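Putative metal-dependent phosphoesterase (PDB 3O0F) hydrolyses phosphoester bonds, binds iron, zinc and AMP, and may act as a 5'-3' exonuclease. Local coordinates at residues 125-129 / 130-134. Residues are numbered along the deposited sequence; the frame is centred on the assembly and turned at random.
Sequences FPITW and DDVLA
A capping box between Thr128 and Asp131 starts the short helix 129-133, which follows the long helix 97-124. Thr128 OG1 accepts from Asp131 N at 3.2 Å, and in return Thr128 N donates to Asp131 OD2 at 3.0 Å, reaching the carboxylate from above its plane. Turning OG1 between the backbone N and the carbonyl carbon (chi1 63°) lets the hydroxyl oxygen reach that first-turn amide. One turn on, Leu133 N bonds to Trp129 O at 2.9 Å and almost straight, 172° at the hydrogen. Leu133 CG lies over one face of the Trp129 indole, 3.9 Å from the centroid of the five-membered ring, a CH-pi contact, while Leu133 CD1 approaches Trp129 CD1 at 3.7 Å. Val132 CG1 meets the benzo part of the same indole obliquely, 4.1 Å from Trp129 CZ3. Within the PHP domain, side chains of this turn rest against helix 97-124, where Leu111 and Lys115 also touch the indole. With an alanine in place of Trp129, Leu133 would probably lose its aromatic partner and a gap would open beside Leu111. The buried pair Val132 and Ile127 meet through their CG2 atoms at 4.0 Å, and both side chains rest on Val118 and on Ala152 of helix 146-155.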
ATOM      1  N   PHE A 125     -22.611   5.170 -17.233  1.00 36.26           N
ATOM      2  CA  PHE A 125     -22.249   3.750 -17.290  1.00 34.81           C
ATOM      3  C   PHE A 125     -23.251   2.904 -16.501  1.00 33.89           C
ATOM      4  O   PHE A 125     -23.864   3.376 -15.558  1.00 33.76           O
ATOM      5  CB  PHE A 125     -20.853   3.524 -16.703  1.00 35.55           C
ATOM      6  CG  PHE A 125     -19.736   4.129 -17.507  1.00 38.31           C
ATOM      7  CD1 PHE A 125     -19.223   3.473 -18.614  1.00 37.37           C
ATOM      8  CD2 PHE A 125     -19.168   5.349 -17.128  1.00 35.48           C
ATOM      9  CE1 PHE A 125     -18.171   4.037 -19.360  1.00 37.62           C
ATOM     10  CE2 PHE A 125     -18.112   5.924 -17.867  1.00 33.80           C
ATOM     11  CZ  PHE A 125     -17.623   5.266 -18.986  1.00 32.20           C
ATOM     12  N   PRO A 126     -23.386   1.629 -16.852  1.00 35.80           N
ATOM     13  CA  PRO A 126     -24.330   0.788 -16.098  1.00 36.27           C
ATOM     14  C   PRO A 126     -23.684   0.251 -14.819  1.00 34.86           C
ATOM     15  O   PRO A 126     -23.324  -0.929 -14.756  1.00 31.54           O
ATOM     16  CB  PRO A 126     -24.627  -0.348 -17.076  1.00 35.64           C
ATOM     17  CG  PRO A 126     -23.320  -0.513 -17.834  1.00 36.38           C
ATOM     18  CD  PRO A 126     -22.697   0.875 -17.920  1.00 35.89           C
ATOM     19  N   ILE A 127     -23.546   1.131 -13.823  0.50 34.74           N
ATOM     20  CA  ILE A 127     -23.012   0.794 -12.499  0.50 33.59           C
ATOM     21  C   ILE A 127     -23.891   1.462 -11.455  0.50 32.79           C
ATOM     22  O   ILE A 127     -24.419   2.554 -11.689  0.50 33.05           O
ATOM     23  CB  ILE A 127     -21.573   1.297 -12.317  0.50 33.83           C
ATOM     24  CG1 ILE A 127     -20.588   0.308 -12.938  0.50 35.66           C
ATOM     25  CG2 ILE A 127     -21.225   1.474 -10.826  0.50 34.77           C
ATOM     26  CD1 ILE A 127     -20.554  -1.016 -12.252  0.50 37.35           C
ATOM     27  N   THR A 128     -24.060   0.800 -10.313  1.00 31.12           N
ATOM     28  CA  THR A 128     -24.789   1.368  -9.176  1.00 30.97           C
ATOM     29  C   THR A 128     -23.880   1.246  -7.977  1.00 29.41           C
ATOM     30  O   THR A 128     -22.883   0.516  -8.006  1.00 26.78           O
ATOM     31  CB  THR A 128     -26.112   0.598  -8.918  1.00 32.75           C
ATOM     32  OG1 THR A 128     -25.823  -0.768  -8.569  1.00 27.03           O
ATOM     33  CG2 THR A 128     -27.040   0.611 -10.194  1.00 29.91           C
ATOM     34  N   TRP A 129     -24.219   1.940  -6.908  1.00 31.64           N
ATOM     35  CA  TRP A 129     -23.475   1.796  -5.678  1.00 30.30           C
ATOM     36  C   TRP A 129     -23.437   0.333  -5.267  1.00 31.62           C
ATOM     37  O   TRP A 129     -22.383  -0.165  -4.879  1.00 29.20           O
ATOM     38  CB  TRP A 129     -24.033   2.702  -4.575  1.00 32.72           C
ATOM     39  CG  TRP A 129     -23.213   2.664  -3.319  1.00 37.41           C
ATOM     40  CD1 TRP A 129     -23.645   2.333  -2.063  1.00 42.69           C
ATOM     41  CD2 TRP A 129     -21.807   2.925  -3.205  1.00 34.76           C
ATOM     42  NE1 TRP A 129     -22.597   2.384  -1.174  1.00 43.90           N
ATOM     43  CE2 TRP A 129     -21.460   2.752  -1.844  1.00 38.76           C
ATOM     44  CE3 TRP A 129     -20.812   3.309  -4.114  1.00 40.91           C
ATOM     45  CZ2 TRP A 129     -20.161   2.942  -1.370  1.00 36.70           C
ATOM     46  CZ3 TRP A 129     -19.513   3.508  -3.636  1.00 41.14           C
ATOM     47  CH2 TRP A 129     -19.208   3.326  -2.275  1.00 39.19           C
ATOM     48  N   ASP A 130     -24.555  -0.389  -5.404  1.00 30.32           N
ATOM     49  CA  ASP A 130     -24.569  -1.818  -5.065  1.00 30.84           C
ATOM     50  C   ASP A 130     -23.643  -2.704  -5.892  1.00 29.96           C
ATOM     51  O   ASP A 130     -23.188  -3.745  -5.410  1.00 29.78           O
ATOM     52  CB  ASP A 130     -25.975  -2.411  -5.167  1.00 36.63           C
ATOM     53  CG  ASP A 130     -26.887  -1.971  -4.030  1.00 43.34           C
ATOM     54  OD1 ASP A 130     -26.398  -1.356  -3.063  1.00 50.79           O
ATOM     55  OD2 ASP A 130     -28.108  -2.253  -4.118  1.00 60.00           O
ATOM     56  N   ASP A 131     -23.411  -2.365  -7.149  1.00 26.59           N
ATOM     57  CA  ASP A 131     -22.469  -3.154  -7.935  1.00 27.28           C
ATOM     58  C   ASP A 131     -21.066  -2.975  -7.338  1.00 24.71           C
ATOM     59  O   ASP A 131     -20.278  -3.922  -7.252  1.00 24.71           O
ATOM     60  CB  ASP A 131     -22.495  -2.730  -9.410  1.00 29.06           C
ATOM     61  CG  ASP A 131     -23.887  -2.856 -10.034  1.00 38.00           C
ATOM     62  OD1 ASP A 131     -24.696  -3.706  -9.565  1.00 38.60           O
ATOM     63  OD2 ASP A 131     -24.173  -2.099 -10.996  1.00 33.58           O
ATOM     64  N   VAL A 132     -20.775  -1.766  -6.875  1.00 26.94           N
ATOM     65  CA  VAL A 132     -19.457  -1.504  -6.243  1.00 26.88           C
ATOM     66  C   VAL A 132     -19.369  -2.217  -4.908  1.00 28.33           C
ATOM     67  O   VAL A 132     -18.366  -2.884  -4.607  1.00 27.68           O
ATOM     68  CB  VAL A 132     -19.168  -0.008  -6.067  1.00 25.32           C
ATOM     69  CG1 VAL A 132     -17.793   0.196  -5.395  1.00 23.81           C
ATOM     70  CG2 VAL A 132     -19.232   0.700  -7.423  1.00 21.54           C
ATOM     71  N   LEU A 133     -20.411  -2.072  -4.100  1.00 28.93           N
ATOM     72  CA  LEU A 133     -20.479  -2.766  -2.824  1.00 30.06           C
ATOM     73  C   LEU A 133     -20.301  -4.272  -3.021  1.00 30.93           C
ATOM     74  O   LEU A 133     -19.675  -4.916  -2.202  1.00 29.84           O
ATOM     75  CB  LEU A 133     -21.785  -2.463  -2.081  1.00 33.32           C
ATOM     76  CG  LEU A 133     -21.929  -1.110  -1.377  1.00 37.99           C
ATOM     77  CD1 LEU A 133     -23.251  -1.081  -0.573  1.00 37.60           C
ATOM     78  CD2 LEU A 133     -20.722  -0.798  -0.477  1.00 31.52           C
ATOM     79  N   ALA A 134     -20.803  -4.827  -4.125  1.00 31.09           N
ATOM     80  CA  ALA A 134     -20.543  -6.238  -4.439  1.00 30.84           C
ATOM     81  C   ALA A 134     -19.072  -6.596  -4.620  1.00 30.08           C
ATOM     82  O   ALA A 134     -18.707  -7.778  -4.467  1.00 26.00           O
ATOM     83  CB  ALA A 134     -21.390  -6.707  -5.678  1.00 33.98           C
TER